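Local coordinates for insecticidal crystal protein Cry7Cal (Bacillus thuringiensis, PDB 5ZI1) that acts as a three-domain insecticidal toxin active against the locust Locusta migratoria manilensis, probably by binding receptors on its target cells, at residues N309-I314 against S393-I398; I258-I263 against A361-S366; I354-S359 against S405-D410. One frame throughout, in Å; residues are numbered along the deposited sequence.

Contact 1. Residues N309-I314 against S393-I398; sequences NDRFAI and SFSNNI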
# COMPACT_ATOMS: atom_id res chain seq x y z
N ASN A 309 43.06 6.73 0.01
CA ASN A 309 43.62 8.06 -0.21
C ASN A 309 42.82 9.01 0.67
O ASN A 309 43.31 9.45 1.71
CB ASN A 309 43.57 8.49 -1.67
CG ASN A 309 42.37 7.93 -2.41
OD1 ASN A 309 41.27 8.47 -2.31
ND2 ASN A 309 42.59 6.90 -3.23
N ASP A 310 41.57 9.28 0.29
CA ASP A 310 40.63 9.73 1.30
C ASP A 310 40.57 8.69 2.41
O ASP A 310 41.00 7.54 2.24
CB ASP A 310 39.23 9.87 0.73
CG ASP A 310 39.20 10.61 -0.60
OD1 ASP A 310 39.77 11.72 -0.70
OD2 ASP A 310 38.57 10.06 -1.53
N ARG A 311 40.00 9.08 3.55
CA ARG A 311 39.76 8.15 4.65
C ARG A 311 38.31 8.30 5.09
O ARG A 311 37.79 9.41 5.15
CB ARG A 311 40.77 8.39 5.81
CG ARG A 311 40.25 8.12 7.23
CD ARG A 311 41.42 8.18 8.28
NE ARG A 311 42.26 6.97 8.21
CZ ARG A 311 42.33 6.03 9.15
NH1 ARG A 311 41.61 6.17 10.26
NH2 ARG A 311 43.12 4.97 8.98
N PHE A 312 37.65 7.17 5.35
CA PHE A 312 36.20 7.16 5.55
C PHE A 312 35.75 5.78 5.99
O PHE A 312 36.35 4.77 5.62
CB PHE A 312 35.44 7.53 4.27
CG PHE A 312 35.83 6.70 3.10
CD1 PHE A 312 35.19 5.48 2.86
CD2 PHE A 312 36.85 7.11 2.25
CE1 PHE A 312 35.57 4.69 1.79
CE2 PHE A 312 37.22 6.34 1.16
CZ PHE A 312 36.58 5.11 0.93
N ALA A 313 34.67 5.75 6.77
CA ALA A 313 34.11 4.49 7.21
C ALA A 313 33.21 3.91 6.12
O ALA A 313 32.65 4.63 5.29
CB ALA A 313 33.34 4.68 8.51
N ILE A 314 33.11 2.57 6.12
CA ILE A 314 32.20 1.80 5.29
C ILE A 314 31.58 0.73 6.18
O ILE A 314 32.23 0.23 7.11
CB ILE A 314 32.89 1.11 4.09
CG1 ILE A 314 33.91 0.08 4.59
CG2 ILE A 314 33.54 2.13 3.14
CD1 ILE A 314 34.53 -0.77 3.50
N SER A 393 27.69 9.27 13.12
CA SER A 393 28.52 10.03 12.20
C SER A 393 29.93 9.47 12.30
O SER A 393 30.60 9.66 13.32
CB SER A 393 28.49 11.52 12.52
OG SER A 393 28.84 12.27 11.38
N PHE A 394 30.34 8.75 11.27
CA PHE A 394 31.63 8.09 11.23
C PHE A 394 32.60 8.87 10.36
O PHE A 394 32.20 9.74 9.57
CB PHE A 394 31.49 6.67 10.70
CG PHE A 394 30.70 5.76 11.59
CD1 PHE A 394 30.78 5.90 12.97
CD2 PHE A 394 29.88 4.78 11.06
CE1 PHE A 394 30.05 5.07 13.80
CE2 PHE A 394 29.16 3.94 11.88
CZ PHE A 394 29.25 4.09 13.25
N SER A 395 33.87 8.52 10.48
CA SER A 395 34.92 9.31 9.85
C SER A 395 34.68 9.40 8.36
O SER A 395 34.18 8.47 7.73
CB SER A 395 36.30 8.69 10.10
OG SER A 395 36.68 7.93 8.97
N ASN A 396 35.03 10.56 7.80
CA ASN A 396 34.85 10.82 6.38
C ASN A 396 35.50 12.16 6.05
O ASN A 396 35.03 13.21 6.49
CB ASN A 396 33.35 10.82 6.02
CG ASN A 396 33.09 11.28 4.62
OD1 ASN A 396 33.98 11.24 3.76
ND2 ASN A 396 31.87 11.72 4.36
N ASN A 397 36.59 12.12 5.29
CA ASN A 397 37.25 13.34 4.85
C ASN A 397 37.11 13.54 3.35
O ASN A 397 37.89 14.30 2.76
CB ASN A 397 38.72 13.37 5.27
CG ASN A 397 39.58 12.33 4.55
OD1 ASN A 397 39.16 11.69 3.56
ND2 ASN A 397 40.80 12.16 5.04
N ILE A 398 36.16 12.85 2.72
CA ILE A 398 35.87 13.12 1.31
C ILE A 398 35.22 14.49 1.20
O ILE A 398 34.32 14.80 2.01
CB ILE A 398 34.97 12.04 0.71
CG1 ILE A 398 35.57 10.66 0.91
CG2 ILE A 398 34.78 12.26 -0.77
CD1 ILE A 398 34.55 9.55 0.83
O HOH W 1 43.17 11.36 3.46
O HOH W 2 40.15 14.11 1.10
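Two sheets of the β-prism domain of this three-domain toxin are joined where F312, at the start of strand 312-324, meets N396, in the loop after strand 387-393. Their backbones form a single β bridge, CA to CA 4.0 Å, with the two runs nearly antiparallel. A313 N donates to S395 O on one side of it. On the other, N397 grips R311 twice: its backbone N donates to R311 O (3.0 Å), and R311 N donates to the side-chain OD1 of N397 (2.7 Å, 171° at the hydrogen). This amide oxygen therefore does the work of a backbone acceptor. A chi1 of 68° puts CG of N397 between its own backbone N and carbonyl carbon, and from there OD1 meets R311 N. Water 1 ties ND2 of N397 to N309 O, and water 2 ties N397 O to D310 OD1, while OD2 of D310 bonds Y268. I398 CD1 comes obliquely to the F312 ring, 3.6 Å from CD2, and D310 CB packs on I398 CG1; A313 CB touches F394 CB at 3.5 Å. N396 OD1 accepts from I398 N (2.9 Å), an Asx turn that shapes the loop. The chemistry implies a mostly polar joint: N397, though exposed, has both ends of its amide engaged, and the apolar pairs are F312 with I398 and A313 with F394.

Contact 2. Residues I258-I263 against A361-S366; sequences IGLTGI and AAANKS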
# COMPACT_ATOMS: atom_id res chain seq x y z
N ILE A 258 20.80 3.76 -0.98
CA ILE A 258 21.62 4.85 -0.45
C ILE A 258 23.03 4.60 -0.96
O ILE A 258 23.87 3.98 -0.31
CB ILE A 258 21.57 4.93 1.08
CG1 ILE A 258 20.13 4.99 1.61
CG2 ILE A 258 22.38 6.13 1.58
CD1 ILE A 258 20.12 4.90 3.12
N GLY A 259 23.28 5.05 -2.18
CA GLY A 259 24.58 4.90 -2.80
C GLY A 259 24.94 6.19 -3.52
O GLY A 259 24.09 7.06 -3.74
N LEU A 260 26.22 6.31 -3.86
CA LEU A 260 26.69 7.53 -4.50
C LEU A 260 26.21 7.60 -5.95
O LEU A 260 26.40 6.66 -6.72
CB LEU A 260 28.21 7.60 -4.44
CG LEU A 260 28.83 8.85 -5.07
CD1 LEU A 260 28.50 10.09 -4.24
CD2 LEU A 260 30.33 8.65 -5.18
N THR A 261 25.58 8.71 -6.30
CA THR A 261 25.27 9.04 -7.69
C THR A 261 25.49 10.54 -7.89
O THR A 261 25.57 11.31 -6.93
CB THR A 261 23.82 8.71 -8.10
OG1 THR A 261 22.91 9.54 -7.36
CG2 THR A 261 23.49 7.25 -7.87
N GLY A 262 25.58 10.93 -9.16
CA GLY A 262 25.56 12.33 -9.53
C GLY A 262 26.91 13.04 -9.57
O GLY A 262 26.95 14.19 -10.02
N ILE A 263 27.99 12.42 -9.11
CA ILE A 263 29.30 13.08 -9.13
C ILE A 263 29.99 12.87 -10.47
O ILE A 263 30.51 13.82 -11.07
CB ILE A 263 30.18 12.57 -7.96
CG1 ILE A 263 29.42 12.62 -6.63
CG2 ILE A 263 31.44 13.41 -7.84
CD1 ILE A 263 28.87 13.97 -6.29
N ALA A 361 25.90 9.57 1.46
CA ALA A 361 26.47 8.50 0.66
C ALA A 361 27.80 8.96 0.07
O ALA A 361 27.96 10.13 -0.30
CB ALA A 361 25.51 8.06 -0.47
N ALA A 362 28.75 8.03 -0.01
CA ALA A 362 30.06 8.29 -0.59
C ALA A 362 30.55 7.00 -1.24
O ALA A 362 30.00 5.92 -1.01
CB ALA A 362 31.06 8.79 0.47
N ALA A 363 31.61 7.14 -2.04
CA ALA A 363 32.27 6.01 -2.68
C ALA A 363 33.69 6.42 -3.06
O ALA A 363 33.99 7.59 -3.25
CB ALA A 363 31.52 5.54 -3.93
N ASN A 364 34.55 5.42 -3.21
CA ASN A 364 35.90 5.65 -3.69
C ASN A 364 36.32 4.47 -4.54
O ASN A 364 36.27 3.33 -4.07
CB ASN A 364 36.88 5.84 -2.54
CG ASN A 364 38.26 6.13 -3.03
OD1 ASN A 364 39.06 5.22 -3.28
ND2 ASN A 364 38.56 7.40 -3.20
N LYS A 365 36.74 4.74 -5.78
CA LYS A 365 37.23 3.69 -6.68
C LYS A 365 38.68 3.99 -7.03
O LYS A 365 38.96 4.95 -7.74
CB LYS A 365 36.37 3.59 -7.94
CG LYS A 365 36.70 2.38 -8.78
CD LYS A 365 35.77 2.29 -9.98
CE LYS A 365 35.88 0.95 -10.70
NZ LYS A 365 37.14 0.82 -11.47
N SER A 366 39.58 3.16 -6.53
CA SER A 366 41.02 3.30 -6.76
C SER A 366 41.63 1.94 -7.06
O SER A 366 41.50 1.42 -8.17
CB SER A 366 41.69 3.95 -5.55
OG SER A 366 41.06 5.19 -5.23
O HOH W 3 28.04 4.49 -2.55
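The flat groups here are peptides, and A361 and L260 each set a CB over the peptide of the other segment; no aromatic ring takes part. A361 CB stands directly above the carbonyl carbon of the G259-L260 peptide, 3.6 Å from G259 C and 3.7 Å from G259 O. In return, L260 CB lies straight over the carbonyl carbon of the A362-A363 peptide, 4.0 Å from A362 C, and CD2 of L260 extends over the same face to reach A363 N. This is the packing of a connecting loop on one sheet of the β-prism, the domain II fold of the three-domain Cry toxins: residues 258-263 run between strand 252-254 and helix 279-286, and A361-A363 belong to strand 352-365. Backbone bonds of L260 to W271 and of I258 to P448 hold the loop in place. L260 is the side chain that reaches furthest along the strand. Its CG is anti to the backbone N (chi1 -180°), and beyond it CD2 meets A363 CB at 3.6 Å, while CD1 comes near A361 O. I258 adds a looser touch, CG2 to A361 CB at 4.2 Å. A361 and A363 turn their CB atoms to the loop, whereas A362 and N364 turn theirs to the other side of the strand, where A362 meets A372. The loop lies close on A361 and A363, but no direct hydrogen bond crosses between the segments. The polar link is water 3, on the same side of the A362-A363 peptide as L260: it accepts from L260 N and donates to A362 O, each at 2.9 Å.

Contact 3. Residues I354-S359 against S405-D410; sequences IYQTYS and STYSSD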
# COMPACT_ATOMS: atom_id res chain seq x y z
N ILE A 354 9.55 5.91 12.95
CA ILE A 354 10.56 6.67 12.22
C ILE A 354 9.92 7.13 10.92
O ILE A 354 9.70 6.32 10.01
CB ILE A 354 11.81 5.83 11.95
CG1 ILE A 354 12.33 5.23 13.26
CG2 ILE A 354 12.87 6.69 11.18
CD1 ILE A 354 12.69 6.29 14.32
N TYR A 355 9.62 8.42 10.83
CA TYR A 355 8.96 9.03 9.69
C TYR A 355 9.92 9.69 8.70
O TYR A 355 9.47 10.18 7.66
CB TYR A 355 7.95 10.07 10.19
CG TYR A 355 8.59 11.20 11.00
CD1 TYR A 355 9.14 12.31 10.36
CD2 TYR A 355 8.64 11.15 12.39
CE1 TYR A 355 9.73 13.34 11.08
CE2 TYR A 355 9.22 12.19 13.12
CZ TYR A 355 9.77 13.27 12.45
OH TYR A 355 10.35 14.31 13.15
N GLN A 356 11.22 9.73 9.00
CA GLN A 356 12.16 10.39 8.10
C GLN A 356 13.57 9.90 8.39
O GLN A 356 13.91 9.61 9.54
CB GLN A 356 12.10 11.91 8.25
CG GLN A 356 12.96 12.65 7.27
CD GLN A 356 12.92 14.15 7.47
OE1 GLN A 356 12.46 14.88 6.59
NE2 GLN A 356 13.42 14.61 8.62
N THR A 357 14.39 9.83 7.34
CA THR A 357 15.82 9.54 7.49
C THR A 357 16.62 10.55 6.68
O THR A 357 16.13 11.15 5.72
CB THR A 357 16.19 8.11 7.05
OG1 THR A 357 15.90 7.95 5.65
CG2 THR A 357 15.40 7.07 7.85
N TYR A 358 17.87 10.73 7.10
CA TYR A 358 18.85 11.57 6.42
C TYR A 358 20.13 10.76 6.33
O TYR A 358 20.53 10.12 7.31
CB TYR A 358 19.08 12.89 7.16
CG TYR A 358 20.28 13.72 6.68
CD1 TYR A 358 20.20 14.49 5.52
CD2 TYR A 358 21.47 13.73 7.39
CE1 TYR A 358 21.27 15.22 5.07
CE2 TYR A 358 22.56 14.48 6.95
CZ TYR A 358 22.46 15.22 5.80
OH TYR A 358 23.53 15.97 5.37
N SER A 359 20.76 10.75 5.16
CA SER A 359 21.97 9.95 4.98
C SER A 359 23.01 10.71 4.16
O SER A 359 22.68 11.59 3.37
CB SER A 359 21.65 8.61 4.31
OG SER A 359 21.20 8.80 2.98
N SER A 405 24.05 13.69 -0.16
CA SER A 405 23.15 13.68 0.97
C SER A 405 21.73 13.47 0.47
O SER A 405 21.37 13.90 -0.63
CB SER A 405 23.25 14.99 1.75
OG SER A 405 22.89 16.06 0.93
N THR A 406 20.92 12.78 1.28
CA THR A 406 19.56 12.42 0.89
C THR A 406 18.64 12.51 2.10
O THR A 406 19.03 12.11 3.20
CB THR A 406 19.50 11.00 0.31
OG1 THR A 406 20.49 10.87 -0.70
CG2 THR A 406 18.08 10.67 -0.27
N TYR A 407 17.44 13.07 1.88
CA TYR A 407 16.32 13.00 2.82
C TYR A 407 15.28 12.01 2.30
O TYR A 407 14.82 12.12 1.16
CB TYR A 407 15.68 14.38 3.01
CG TYR A 407 16.27 15.17 4.17
CD1 TYR A 407 15.85 14.94 5.47
CD2 TYR A 407 17.24 16.15 3.96
CE1 TYR A 407 16.37 15.65 6.53
CE2 TYR A 407 17.77 16.86 5.01
CZ TYR A 407 17.34 16.61 6.30
OH TYR A 407 17.86 17.31 7.37
N SER A 408 14.90 11.05 3.14
CA SER A 408 13.84 10.12 2.77
C SER A 408 12.58 10.86 2.34
O SER A 408 11.89 10.45 1.39
CB SER A 408 13.53 9.19 3.95
OG SER A 408 12.93 9.92 5.00
N SER A 409 12.26 11.95 3.04
CA SER A 409 11.06 12.72 2.77
C SER A 409 11.07 13.34 1.39
O SER A 409 10.07 13.97 1.02
CB SER A 409 10.90 13.82 3.81
OG SER A 409 12.05 14.66 3.84
N ASP A 410 12.15 13.21 0.63
CA ASP A 410 12.11 13.67 -0.75
C ASP A 410 11.54 12.63 -1.71
O ASP A 410 11.15 12.99 -2.82
CB ASP A 410 13.50 14.09 -1.21
CG ASP A 410 13.84 15.49 -0.75
OD1 ASP A 410 13.09 16.43 -1.11
OD2 ASP A 410 14.83 15.64 0.00
O HOH W 4 10.12 10.49 4.99
O HOH W 5 22.48 9.83 0.73
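Y358 and Y407 pair as antiparallel neighbours at a non-hydrogen-bonded position, and S359 with T406 at a hydrogen-bonded one, the axes of strands 354-359 and 405-407 running 4.8 Å apart at 177°. S359 N donates to T406 O (2.9 Å), and T406 N to S359 O. One step further S408 N still donates to T357 O, but the return bond goes to a side chain: T357 N donates to S408 OG (2.8 Å), a hydroxyl that a chi1 of 68° holds between its own backbone N and carbonyl carbon. That OG also donates to water 4, which bonds Y355 O. Q356 is stretched out, with CG anti to the backbone N, and its OE1 accepts from S409 OG at 2.8 Å, the donor lying near the amide plane. The same amide crosses the Y407 ring obliquely. On the face of that ring lies Y358: CD1 is 3.4 Å from Y407 CE2, offset toward the rim, and CB of Y358 makes a CH-pi contact, 4.2 Å from the ring centroid. The ring planes are inclined at 44°. Water 5 joins S359 OG to T406 OG1 on the other side of the sheet; T406 OG1 also bonds K404 NZ. A classic β bulge at Y355 and Q356, opposite Y379, precedes the paired part. Strand 404-407 thus edges a four-stranded antiparallel sheet whose 3-2-1-4 order is the Greek key of the β-prism domain.

All three contacts lie in the β-prism domain, and strand 352-365 carries both contact 2 and contact 3. Their centres are 18 Å apart, and they touch where I258 CG2 packs 3.2 Å from S359 OG. Contact 1 lies 12 Å from contact 2, centre to centre, and joins it by a probable hydrogen bond, N309 ND2 to S366 OG at 3.0 Å, and by apolar packing of F312 CZ on N364 CB. Contacts 1 and 3 do not touch, their nearest atoms being about 8 Å apart. Contact 3 thus adds the edge strand of one sheet, contact 2 packs a loop on that sheet, and contact 1 ties it to the next.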